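Local coordinates for conserved hypothetical protein (Agrobacterium tumefaciens, PDB 2FEX) that is of unknown function but belongs to the DJ-1/PfpI superfamily and probably carries that family's nucleophile-elbow site, at residues A[41-44]-A[48-51]; A[73-78]-A[101-106]; A[94-99]-A[163-168]; A[116-121]-A[130-135]; A[124-129]-A[136-141]. All blocks are in the same frame, centred on the assembly; numbering follows the deposited sequence.

Interaction 1 (A[41-44]-A[48-51]); sequences PVTS and LKVT. With SO4 (sulfate ion), chain D.
Thr43 and Lys49 stand side by side on one face of a short two-stranded hairpin, a non-hydrogen-bonded antiparallel pair whose side chains run the same way. Take Lys49 from CB outward: CG lies anti to the carbonyl carbon (chi1 -55°), and a bend at chi2 lays the chain along Thr43. CD is then 3.1 Å from Thr43 OG1 and also rests on Thr43 CG2. CE keeps touching that hydroxyl side and nears the sulfate. A last turn at chi4 brings NZ to the anion, where Lys49 NZ donates to sulfate O3 at 2.9 Å and to O1 at 3.0 Å. The same ammonium also bonds Gly47 O, so backbone and anion share it; the sulfate probably came from the crystallisation liquor.

Val42 and Val50 form the hydrogen-bonded pair, with Val42 N to Val50 O at 3.0 Å and Val50 N to Val42 O at 2.9 Å. At the turn, Ser44 N reaches Leu48 O at 2.9 Å. The return bond uses a side chain: Leu48 N donates to Ser44 OG at 2.9 Å, and Asp14 holds that hydroxyl too. Strand 49-51 also pairs antiparallel with a strand of the second subunit, and Val50 packs on Leu48 of that chain. This is a beta hairpin whose turn is closed by the bonds between Ser44 and Leu48, extended into an intersubunit beta sheet.

Interaction 2 (A[73-78]-A[101-106]); sequences LSWEKG and CAAASA
Ala102 O accepts Ala106 N at 3.0 Å inside the helix and lies over one face of the Trp75 indole. The helix is the one that leaves the probable nucleophile elbow of this DJ-1-like fold. Cys101, at its N-cap, has phi 62° and psi -131°, the strained backbone expected where a strand turns sharply into a helix, and its side chain touches Glu16.

Across from the helix, the short helical turn about 74-77 offers a single side chain, Trp75. Its chi1 of -64° keeps CG beside the backbone N and swings the indole toward three alanines on one side of helix 102-109. Its six-membered ring takes the first two: Trp75 CE3 meets Ala102 CB at 3.6 Å, and Trp75 CH2 meets Ala103 CB at 4.1 Å. Ala103 CA lies over the same face as Ala102 O, toward the rim. On the opposite face Ser74 OG sits 3.4 Å above the plane, also toward the rim, so the indole is held between its own turn and the helix.

The turn ends in a Schellman motif, with Gly78 at positive phi and Gly78 N bonded to Trp75 O. Tyr129 and Ala80 also pack on the tryptophan. The small methyl groups let the flat ring come close to the helix backbone. One turn beyond Ala102, the third methyl approaches the pyrrole part of the ring obliquely, with Ala106 CB 3.3 Å from Trp75 NE1 and 3.9 Å from CE2.

Interaction 3 (A[94-99]-A[163-168]); sequences DRLVAG and VEILKS
Helix against central sheet is the theme here, the layered alpha/beta arrangement of the DJ-1/PfpI fold: Leu96 and Ala98 on strand 96-99 face Ile165 and Ser168 on the helix. Strand and helix run almost exactly antiparallel, 179° between their directions, with axes 9.9 Å apart.

The two strand residues are two apart, so both point to the helix, while Val97 between them faces the other way. On the helix, Ile165 and Ser168 are three apart and share one side. Ile165 reaches with both branches. Its long branch runs to the methyl of Ala98, with Ala98 CB 3.8 Å from Ile165 CD1 and just as close to CG1. The short branch meets leucine, Ile165 CG2 lying 4.0 Å from Leu96 CD2. Leu96 has CG anti to its backbone N (chi1 173°), which carries the forked end up to the helix. There CD2 also touches the backbone, 3.8 Å from Ile165 O, and the fork comes against Ser168, although that serine has two conformers and the detail of this end is doubtful.

The contact is wholly van der Waals and buried for three of its four residues. Strand 96-100 lies between strands 66-69 and 150-153, and Leu96 and Ala98 both touch Val151. Beyond the sheet, Val97 packs on Phe90 and Arg91 of helix 84-92, whereas Leu166 leans on helix 174-180.

Interaction 4 (A[116-121]-A[130-135]); sequences VAHTGN and PAYRGE
Tyr132 is the first residue of 130-135 to meet the other segment, and it does so with its hydroxyl: Tyr132 OH lies 2.7 Å from His118 NE2 in a hydrogen bond that either group could donate. Its side chain meets the imidazole from the opposite direction. The hydroxyl arrives at the edge of the histidine, near the ring plane, while the two rings are nearly perpendicular, planes at 85°. Besides the hydroxyl, Tyr132 CE1 approaches His118 NE2 at 3.4 Å. Tyr132 also packs edge-to-face with His126.

Two residues on, Gly134 doubles back over the tyrosine, its N 3.7 Å above the centre of the Tyr132 ring. The glycine carbonyl then turns to the histidine, and Gly134 O sits 3.1 Å from His118 CE1, again at the edge of the imidazole. Glu135 ends the walk facing away; its carboxylate forms a salt bridge with Lys127.

Next to CE1 on the ring, His118 ND1 donates to Val116 O at 2.8 Å and 161°, with that oxygen close to the ring plane. Both ring nitrogens are therefore bonded, one to Val116 O of its own segment and one to tyrosine, which fixes the ring's rotation in a buried setting. His126 meets the same imidazole with planes about 30° apart. In this arrangement a buried His-Tyr hydrogen bond joins the two loops that flank helix 123-127, on a segment whose far end brings Asn121 to the probable nucleophile, Cys101.

Interaction 5 (A[124-129]-A[136-141]); sequences ASHKAY and AHYRDQ
The backbones of His126, on helix 123-127, and Tyr138, in the loop after the 3-10 turn, stay well apart, 9.2 Å between their CA atoms, and only the two rings bridge the distance.

They meet as an offset edge-to-face pair with Tyr138 giving the edge. Its CE1 comes over one face of the imidazole, 3.7 Å from His126 CD2, and Tyr138 CD1 is equally near that carbon. The planes stand at 80° and the centroids 5.4 Å apart. Tyr138 gets there with an extended chi1 of -171°, which throws the phenol across the gap. His126 cannot easily turn, because both ring nitrogens are bonded elsewhere: His126 ND1 with Ser105 OG and NE2 with Thr119 O. The tyrosine edge thus lies on a face whose direction is already set by helix 102-109 and by the segment around Thr119.

Another aromatic gathers here too, since Tyr132 also touches Tyr138. The loop is tied to its surroundings by the backbone of Arg139, bonded to His118, while helix 123-127 lies on helix 102-109 through His126 on Ala104.

How the interactions relate
From the N terminus, interaction 1 closes first, a local hairpin in series with everything after it and about 17 Å, centre to centre, from interaction 2. Interaction 2 then brings the 73-78 turn onto helix 102-109. Its loop contains the start of interaction 3, so the two cross; Ala104 CB packs on Gly99 O where strand 96-100 gives way to helix 102-109. Interaction 3 closes the longest loop, 63 residues, with interactions 4 and 5 nested inside. Those two cross each other, their centres 5 Å apart, and their segments alternate along the chain. Ser105 and Tyr129 connect interaction 5 to interaction 2, tying helix 123-127 and the loop after it to helix 102-109.

Interaction 1 (A[41-44]-A[48-51])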
# COMPACT_ATOMS: atom_id res chain seq x y z
N PRO A 41 -6.20 -9.70 -15.48
CA PRO A 41 -5.82 -8.48 -14.74
C PRO A 41 -7.02 -7.83 -14.03
O PRO A 41 -8.20 -7.98 -14.44
CB PRO A 41 -5.29 -7.54 -15.87
CG PRO A 41 -4.66 -8.56 -16.83
CD PRO A 41 -5.80 -9.60 -16.89
N VAL A 42 -6.67 -7.08 -12.99
CA VAL A 42 -7.64 -6.21 -12.33
C VAL A 42 -7.01 -4.85 -12.05
O VAL A 42 -5.79 -4.70 -12.05
CB VAL A 42 -8.09 -6.82 -10.97
CG1 VAL A 42 -8.91 -8.13 -11.24
CG2 VAL A 42 -6.92 -7.04 -10.00
N THR A 43 -7.86 -3.87 -11.76
CA THR A 43 -7.36 -2.48 -11.51
C THR A 43 -7.61 -2.15 -10.04
O THR A 43 -8.72 -2.28 -9.56
CB THR A 43 -8.10 -1.50 -12.36
OG1 THR A 43 -7.92 -1.85 -13.76
CG2 THR A 43 -7.59 -0.10 -12.14
N SER A 44 -6.59 -1.74 -9.32
CA SER A 44 -6.78 -1.41 -7.89
C SER A 44 -7.57 -0.11 -7.74
O SER A 44 -7.82 0.67 -8.71
CB SER A 44 -5.43 -1.15 -7.21
OG SER A 44 -4.82 0.07 -7.69
N LEU A 48 -3.76 0.97 -10.25
CA LEU A 48 -2.73 0.00 -10.72
C LEU A 48 -3.41 -1.06 -11.60
O LEU A 48 -4.33 -1.74 -11.13
CB LEU A 48 -2.07 -0.76 -9.54
CG LEU A 48 -1.27 0.09 -8.56
CD1 LEU A 48 -0.86 -0.85 -7.41
CD2 LEU A 48 -0.02 0.73 -9.25
N LYS A 49 -2.84 -1.30 -12.80
CA LYS A 49 -3.32 -2.43 -13.65
C LYS A 49 -2.45 -3.65 -13.37
O LYS A 49 -1.30 -3.72 -13.78
CB LYS A 49 -3.25 -2.02 -15.15
CG LYS A 49 -4.00 -0.72 -15.51
CD LYS A 49 -5.33 -0.59 -14.84
CE LYS A 49 -6.09 0.65 -15.39
NZ LYS A 49 -5.51 1.95 -14.86
N VAL A 50 -2.98 -4.57 -12.56
CA VAL A 50 -2.19 -5.70 -12.07
C VAL A 50 -2.50 -6.99 -12.83
O VAL A 50 -3.69 -7.39 -12.93
CB VAL A 50 -2.50 -5.92 -10.58
CG1 VAL A 50 -1.66 -7.10 -10.08
CG2 VAL A 50 -2.20 -4.57 -9.80
N THR A 51 -1.45 -7.63 -13.34
CA THR A 51 -1.63 -8.97 -13.96
C THR A 51 -1.26 -9.95 -12.83
O THR A 51 -0.10 -9.99 -12.37
CB THR A 51 -0.66 -9.11 -15.14
OG1 THR A 51 -1.09 -8.23 -16.18
CG2 THR A 51 -0.70 -10.57 -15.64
S SO4 D . -7.67 4.76 -15.34
O1 SO4 D . -7.34 4.20 -14.04
O2 SO4 D . -7.25 6.20 -15.48
O3 SO4 D . -6.97 3.95 -16.37
O4 SO4 D . -9.14 4.70 -15.49

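Interaction 2 (A[73-78]-A[101-106])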
# COMPACT_ATOMS: atom_id res chain seq x y z
N LEU A 73 -13.60 -2.31 -3.29
CA LEU A 73 -15.00 -1.82 -3.53
C LEU A 73 -15.92 -2.85 -4.15
O LEU A 73 -17.11 -2.56 -4.42
CB LEU A 73 -14.95 -0.63 -4.47
CG LEU A 73 -14.14 0.55 -3.95
CD1 LEU A 73 -14.12 1.69 -4.98
CD2 LEU A 73 -14.61 1.09 -2.57
N SER A 74 -15.40 -4.04 -4.48
CA SER A 74 -16.28 -5.01 -5.20
C SER A 74 -17.54 -5.37 -4.42
O SER A 74 -18.63 -5.46 -4.99
CB SER A 74 -15.52 -6.30 -5.64
OG SER A 74 -14.99 -6.97 -4.50
N TRP A 75 -17.38 -5.53 -3.10
CA TRP A 75 -18.58 -5.84 -2.26
C TRP A 75 -19.67 -4.77 -2.36
O TRP A 75 -20.82 -5.10 -2.70
CB TRP A 75 -18.15 -6.16 -0.83
CG TRP A 75 -17.29 -7.42 -0.83
CD1 TRP A 75 -17.72 -8.73 -0.74
CD2 TRP A 75 -15.89 -7.46 -0.96
NE1 TRP A 75 -16.65 -9.58 -0.85
CE2 TRP A 75 -15.50 -8.83 -0.96
CE3 TRP A 75 -14.89 -6.47 -1.10
CZ2 TRP A 75 -14.13 -9.23 -1.08
CZ3 TRP A 75 -13.55 -6.85 -1.24
CH2 TRP A 75 -13.17 -8.22 -1.24
N GLU A 76 -19.29 -3.50 -2.17
CA GLU A 76 -20.30 -2.44 -2.18
C GLU A 76 -20.86 -2.24 -3.58
O GLU A 76 -22.01 -1.79 -3.72
CB GLU A 76 -19.76 -1.14 -1.64
CG GLU A 76 -18.61 -0.56 -2.32
CD GLU A 76 -17.92 0.43 -1.39
OE1 GLU A 76 -17.19 -0.01 -0.43
OE2 GLU A 76 -18.16 1.64 -1.63
N LYS A 77 -20.07 -2.59 -4.59
CA LYS A 77 -20.50 -2.46 -5.99
C LYS A 77 -21.36 -3.65 -6.45
O LYS A 77 -21.93 -3.62 -7.57
CB LYS A 77 -19.29 -2.28 -6.92
CG LYS A 77 -18.64 -0.89 -6.79
CD LYS A 77 -17.28 -0.84 -7.55
CE LYS A 77 -16.64 0.54 -7.49
NZ LYS A 77 -17.63 1.63 -7.72
N GLY A 78 -21.47 -4.66 -5.59
CA GLY A 78 -22.30 -5.85 -5.86
C GLY A 78 -21.70 -6.80 -6.88
O GLY A 78 -22.45 -7.64 -7.49
N CYS A 101 -10.85 -5.33 6.24
CA CYS A 101 -11.81 -4.33 5.75
C CYS A 101 -13.08 -5.05 5.20
O CYS A 101 -13.63 -5.97 5.87
CB CYS A 101 -11.08 -3.45 4.67
SG CYS A 101 -11.90 -1.92 4.13
N ALA A 102 -13.53 -4.69 3.98
CA ALA A 102 -14.76 -5.36 3.45
C ALA A 102 -14.57 -6.86 3.34
O ALA A 102 -15.55 -7.65 3.44
CB ALA A 102 -15.19 -4.75 2.09
N ALA A 103 -13.31 -7.28 3.13
CA ALA A 103 -13.05 -8.74 3.04
C ALA A 103 -13.24 -9.45 4.38
O ALA A 103 -13.51 -10.65 4.40
CB ALA A 103 -11.63 -9.01 2.43
N ALA A 104 -13.04 -8.73 5.48
CA ALA A 104 -13.32 -9.36 6.79
C ALA A 104 -14.81 -9.67 6.92
O ALA A 104 -15.16 -10.73 7.40
CB ALA A 104 -12.88 -8.45 7.98
N SER A 105 -15.67 -8.77 6.47
CA SER A 105 -17.12 -9.04 6.54
C SER A 105 -17.49 -10.16 5.54
O SER A 105 -18.32 -11.00 5.85
CB SER A 105 -17.90 -7.76 6.25
OG SER A 105 -17.63 -6.80 7.30
N ALA A 106 -16.85 -10.16 4.37
CA ALA A 106 -17.07 -11.28 3.46
C ALA A 106 -16.69 -12.62 4.10
O ALA A 106 -17.45 -13.62 3.92
CB ALA A 106 -16.30 -11.03 2.13

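Interaction 3 (A[94-99]-A[163-168])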
# COMPACT_ATOMS: atom_id res chain seq x y z
N ASP A 94 -6.32 -26.58 7.32
CA ASP A 94 -5.79 -25.86 8.48
C ASP A 94 -4.79 -24.78 8.06
O ASP A 94 -3.78 -24.53 8.77
CB ASP A 94 -5.14 -26.86 9.49
CG ASP A 94 -6.19 -27.74 10.21
OD1 ASP A 94 -7.29 -27.21 10.56
OD2 ASP A 94 -5.91 -28.94 10.46
N ARG A 95 -5.06 -24.13 6.92
CA ARG A 95 -4.24 -22.99 6.54
C ARG A 95 -4.84 -21.70 7.09
O ARG A 95 -6.07 -21.51 7.09
CB ARG A 95 -4.14 -22.83 5.01
CG ARG A 95 -3.61 -24.02 4.27
CD ARG A 95 -2.24 -24.42 4.82
NE ARG A 95 -1.60 -25.31 3.88
CZ ARG A 95 -0.44 -25.89 4.12
NH1 ARG A 95 0.19 -25.69 5.30
NH2 ARG A 95 0.09 -26.70 3.21
N LEU A 96 -3.94 -20.78 7.45
CA LEU A 96 -4.33 -19.42 7.84
C LEU A 96 -5.22 -18.78 6.78
O LEU A 96 -4.88 -18.85 5.59
CB LEU A 96 -3.05 -18.56 7.94
CG LEU A 96 -3.23 -17.06 8.16
CD1 LEU A 96 -3.99 -16.87 9.51
CD2 LEU A 96 -1.83 -16.40 8.25
N VAL A 97 -6.33 -18.17 7.20
CA VAL A 97 -7.15 -17.35 6.27
C VAL A 97 -7.22 -15.94 6.89
O VAL A 97 -7.50 -15.86 8.08
CB VAL A 97 -8.56 -17.94 6.06
CG1 VAL A 97 -9.42 -16.96 5.26
CG2 VAL A 97 -8.41 -19.24 5.28
N ALA A 98 -6.92 -14.88 6.13
CA ALA A 98 -6.83 -13.52 6.74
C ALA A 98 -7.67 -12.63 5.83
O ALA A 98 -7.55 -12.71 4.57
CB ALA A 98 -5.40 -13.01 6.73
N GLY A 99 -8.48 -11.77 6.44
CA GLY A 99 -9.29 -10.83 5.66
C GLY A 99 -9.32 -9.50 6.36
O GLY A 99 -9.45 -9.44 7.58
N VAL A 163 1.35 -7.83 10.74
CA VAL A 163 2.12 -8.41 11.86
C VAL A 163 1.41 -9.72 12.28
O VAL A 163 2.08 -10.73 12.50
CB VAL A 163 2.15 -7.44 13.04
CG1 VAL A 163 2.59 -8.16 14.33
CG2 VAL A 163 3.02 -6.20 12.68
N GLU A 164 0.07 -9.72 12.35
CA GLU A 164 -0.62 -10.94 12.85
C GLU A 164 -0.50 -12.10 11.83
O GLU A 164 -0.42 -13.26 12.24
CB GLU A 164 -2.09 -10.67 13.17
CG GLU A 164 -2.30 -9.74 14.37
CD GLU A 164 -1.81 -10.35 15.71
OE1 GLU A 164 -1.50 -11.58 15.82
OE2 GLU A 164 -1.71 -9.56 16.68
N ILE A 165 -0.46 -11.77 10.53
CA ILE A 165 -0.27 -12.80 9.51
C ILE A 165 1.10 -13.40 9.67
O ILE A 165 1.26 -14.65 9.72
CB ILE A 165 -0.44 -12.21 8.10
CG1 ILE A 165 -1.94 -11.87 7.91
CG2 ILE A 165 0.06 -13.16 6.99
CD1 ILE A 165 -2.26 -10.93 6.74
N LEU A 166 2.10 -12.52 9.80
CA LEU A 166 3.47 -13.00 10.01
C LEU A 166 3.64 -13.82 11.30
O LEU A 166 4.28 -14.86 11.26
CB LEU A 166 4.45 -11.85 9.99
CG LEU A 166 4.56 -11.18 8.61
CD1 LEU A 166 5.48 -10.01 8.76
CD2 LEU A 166 5.02 -12.20 7.51
N LYS A 167 3.03 -13.36 12.39
CA LYS A 167 3.09 -14.15 13.63
C LYS A 167 2.46 -15.52 13.46
O LYS A 167 3.04 -16.53 13.91
CB LYS A 167 2.39 -13.42 14.78
CG LYS A 167 3.18 -12.16 15.25
CD LYS A 167 2.43 -11.54 16.43
CE LYS A 167 3.32 -10.53 17.14
NZ LYS A 167 2.67 -9.92 18.35
N SER A 168 1.28 -15.58 12.83
CA SER A 168 0.58 -16.87 12.58
C SER A 168 1.49 -17.86 11.85
O SER A 168 1.47 -19.09 12.13
CB SER A 168 -0.71 -16.68 11.79
OG SER A 168 -1.31 -17.94 11.49

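Interaction 4 (A[116-121]-A[130-135])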
# COMPACT_ATOMS: atom_id res chain seq x y z
N VAL A 116 -14.59 -18.01 16.30
CA VAL A 116 -13.28 -17.44 16.63
C VAL A 116 -13.40 -15.98 16.95
O VAL A 116 -14.27 -15.28 16.41
CB VAL A 116 -12.25 -17.62 15.48
CG1 VAL A 116 -11.96 -19.13 15.30
CG2 VAL A 116 -12.76 -16.97 14.17
N ALA A 117 -12.47 -15.50 17.77
CA ALA A 117 -12.37 -14.07 18.06
C ALA A 117 -11.97 -13.38 16.74
O ALA A 117 -11.18 -13.93 15.95
CB ALA A 117 -11.35 -13.79 19.16
N HIS A 118 -12.54 -12.19 16.50
CA HIS A 118 -12.28 -11.48 15.22
C HIS A 118 -12.69 -10.02 15.37
O HIS A 118 -13.25 -9.62 16.39
CB HIS A 118 -13.12 -12.11 14.11
CG HIS A 118 -14.60 -12.06 14.38
ND1 HIS A 118 -15.28 -13.06 15.05
CD2 HIS A 118 -15.51 -11.08 14.14
CE1 HIS A 118 -16.54 -12.69 15.23
NE2 HIS A 118 -16.70 -11.49 14.70
N THR A 119 -12.37 -9.22 14.34
CA THR A 119 -12.83 -7.85 14.30
C THR A 119 -13.15 -7.54 12.81
O THR A 119 -13.31 -8.47 11.98
CB THR A 119 -11.80 -6.88 14.91
OG1 THR A 119 -12.38 -5.56 15.08
CG2 THR A 119 -10.50 -6.82 14.05
N GLY A 120 -13.34 -6.26 12.53
CA GLY A 120 -13.78 -5.86 11.17
C GLY A 120 -13.85 -4.35 11.16
O GLY A 120 -13.37 -3.64 12.11
N ASN A 121 -14.47 -3.81 10.12
CA ASN A 121 -14.64 -2.35 10.10
C ASN A 121 -15.64 -1.89 11.15
O ASN A 121 -15.50 -0.77 11.69
CB ASN A 121 -15.13 -1.91 8.72
CG ASN A 121 -14.02 -1.95 7.70
OD1 ASN A 121 -12.83 -1.86 8.05
ND2 ASN A 121 -14.41 -2.12 6.41
N PRO A 130 -26.12 -12.51 6.43
CA PRO A 130 -26.94 -13.39 7.27
C PRO A 130 -26.25 -14.63 7.82
O PRO A 130 -26.61 -15.13 8.88
CB PRO A 130 -28.13 -13.81 6.35
CG PRO A 130 -27.96 -13.10 5.14
CD PRO A 130 -26.68 -12.29 5.09
N ALA A 131 -25.22 -15.12 7.12
CA ALA A 131 -24.48 -16.28 7.61
C ALA A 131 -23.56 -15.97 8.78
O ALA A 131 -23.02 -16.90 9.39
CB ALA A 131 -23.67 -16.98 6.42
N TYR A 132 -23.33 -14.68 9.07
CA TYR A 132 -22.42 -14.33 10.16
C TYR A 132 -23.13 -14.56 11.48
O TYR A 132 -24.11 -13.89 11.78
CB TYR A 132 -22.06 -12.86 10.04
CG TYR A 132 -21.31 -12.35 11.24
CD1 TYR A 132 -19.99 -12.74 11.46
CD2 TYR A 132 -21.93 -11.45 12.12
CE1 TYR A 132 -19.28 -12.23 12.58
CE2 TYR A 132 -21.25 -10.91 13.24
CZ TYR A 132 -19.92 -11.31 13.46
OH TYR A 132 -19.27 -10.76 14.55
N ARG A 133 -22.65 -15.54 12.23
CA ARG A 133 -23.23 -15.87 13.55
C ARG A 133 -22.20 -15.68 14.67
O ARG A 133 -22.37 -16.24 15.79
CB ARG A 133 -23.81 -17.30 13.53
CG ARG A 133 -24.83 -17.58 12.38
CD ARG A 133 -26.05 -16.66 12.54
NE ARG A 133 -26.66 -16.88 13.85
CZ ARG A 133 -27.36 -15.98 14.56
NH1 ARG A 133 -27.59 -14.75 14.09
NH2 ARG A 133 -27.86 -16.34 15.74
N GLY A 134 -21.18 -14.87 14.40
CA GLY A 134 -20.05 -14.68 15.34
C GLY A 134 -20.14 -13.46 16.28
O GLY A 134 -19.14 -13.11 16.91
N GLU A 135 -21.29 -12.79 16.36
CA GLU A 135 -21.37 -11.53 17.12
C GLU A 135 -20.76 -11.63 18.53
O GLU A 135 -20.12 -10.69 18.98
CB GLU A 135 -22.84 -11.04 17.21
CG GLU A 135 -22.97 -9.75 17.98
CD GLU A 135 -24.40 -9.15 17.95
OE1 GLU A 135 -25.23 -9.58 17.10
OE2 GLU A 135 -24.62 -8.21 18.78

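Interaction 5 (A[124-129]-A[136-141])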
# COMPACT_ATOMS: atom_id res chain seq x y z
N ALA A 124 -21.59 -4.00 12.65
CA ALA A 124 -22.75 -3.92 11.72
C ALA A 124 -22.36 -4.34 10.28
O ALA A 124 -23.19 -4.90 9.52
CB ALA A 124 -23.32 -2.52 11.70
N SER A 125 -21.10 -4.09 9.90
CA SER A 125 -20.55 -4.56 8.62
C SER A 125 -20.61 -6.09 8.52
O SER A 125 -21.00 -6.63 7.48
CB SER A 125 -19.12 -4.05 8.39
OG SER A 125 -19.10 -2.63 8.40
N HIS A 126 -20.26 -6.78 9.62
CA HIS A 126 -20.35 -8.24 9.61
C HIS A 126 -21.80 -8.72 9.58
O HIS A 126 -22.16 -9.68 8.90
CB HIS A 126 -19.61 -8.83 10.83
CG HIS A 126 -18.10 -8.78 10.70
ND1 HIS A 126 -17.44 -8.07 9.71
CD2 HIS A 126 -17.12 -9.32 11.48
CE1 HIS A 126 -16.13 -8.21 9.85
NE2 HIS A 126 -15.91 -8.95 10.94
N LYS A 127 -22.64 -8.02 10.34
CA LYS A 127 -24.05 -8.40 10.50
C LYS A 127 -24.84 -8.23 9.20
O LYS A 127 -25.96 -8.78 9.09
CB LYS A 127 -24.71 -7.63 11.69
CG LYS A 127 -24.16 -8.17 13.05
CD LYS A 127 -24.78 -7.48 14.29
CE LYS A 127 -26.28 -7.65 14.37
NZ LYS A 127 -26.69 -9.00 14.79
N ALA A 128 -24.28 -7.47 8.25
CA ALA A 128 -24.94 -7.31 6.91
C ALA A 128 -25.01 -8.67 6.19
O ALA A 128 -25.83 -8.84 5.28
CB ALA A 128 -24.23 -6.33 6.09
N TYR A 129 -24.15 -9.61 6.60
CA TYR A 129 -24.16 -11.00 6.05
C TYR A 129 -24.98 -11.96 6.94
O TYR A 129 -24.60 -12.25 8.09
CB TYR A 129 -22.70 -11.50 5.99
CG TYR A 129 -21.88 -10.83 4.91
CD1 TYR A 129 -21.72 -11.45 3.67
CD2 TYR A 129 -21.31 -9.56 5.12
CE1 TYR A 129 -20.99 -10.82 2.65
CE2 TYR A 129 -20.57 -8.91 4.10
CZ TYR A 129 -20.42 -9.57 2.86
OH TYR A 129 -19.72 -8.94 1.87
N ALA A 136 -20.96 -12.76 19.23
CA ALA A 136 -20.44 -12.91 20.61
C ALA A 136 -18.93 -12.78 20.71
O ALA A 136 -18.38 -12.40 21.77
CB ALA A 136 -20.92 -14.25 21.24
N HIS A 137 -18.25 -13.01 19.58
CA HIS A 137 -16.77 -13.03 19.54
C HIS A 137 -16.16 -11.81 18.91
O HIS A 137 -14.93 -11.73 18.82
CB HIS A 137 -16.29 -14.27 18.76
CG HIS A 137 -16.75 -15.52 19.41
ND1 HIS A 137 -17.60 -16.40 18.79
CD2 HIS A 137 -16.54 -15.99 20.66
CE1 HIS A 137 -17.87 -17.39 19.63
NE2 HIS A 137 -17.25 -17.16 20.77
N TYR A 138 -17.01 -10.88 18.45
CA TYR A 138 -16.51 -9.65 17.80
C TYR A 138 -15.80 -8.77 18.85
O TYR A 138 -16.33 -8.48 19.96
CB TYR A 138 -17.70 -8.86 17.21
CG TYR A 138 -17.24 -7.72 16.34
CD1 TYR A 138 -17.07 -7.90 14.95
CD2 TYR A 138 -16.86 -6.48 16.92
CE1 TYR A 138 -16.59 -6.87 14.14
CE2 TYR A 138 -16.39 -5.40 16.09
CZ TYR A 138 -16.24 -5.63 14.71
OH TYR A 138 -15.75 -4.64 13.88
N ARG A 139 -14.60 -8.35 18.50
CA ARG A 139 -13.77 -7.43 19.32
C ARG A 139 -13.74 -6.05 18.71
O ARG A 139 -13.18 -5.84 17.63
CB ARG A 139 -12.37 -7.99 19.48
CG ARG A 139 -12.40 -9.28 20.21
CD ARG A 139 -11.05 -9.70 20.71
NE ARG A 139 -11.27 -10.93 21.48
CZ ARG A 139 -10.32 -11.82 21.80
NH1 ARG A 139 -9.05 -11.62 21.42
NH2 ARG A 139 -10.65 -12.91 22.49
N ASP A 140 -14.37 -5.09 19.40
CA ASP A 140 -14.37 -3.72 18.90
C ASP A 140 -13.08 -3.03 19.41
O ASP A 140 -13.06 -2.45 20.51
CB ASP A 140 -15.64 -2.98 19.37
CG ASP A 140 -15.74 -1.57 18.81
OD1 ASP A 140 -15.18 -1.29 17.72
OD2 ASP A 140 -16.40 -0.73 19.49
N GLN A 141 -12.01 -3.15 18.64
CA GLN A 141 -10.68 -2.62 19.02
C GLN A 141 -9.99 -2.19 17.72
O GLN A 141 -10.39 -2.68 16.65
CB GLN A 141 -9.84 -3.72 19.67
CG GLN A 141 -9.55 -4.98 18.72
CD GLN A 141 -8.69 -6.02 19.38
OE1 GLN A 141 -9.00 -6.49 20.51
NE2 GLN A 141 -7.57 -6.38 18.72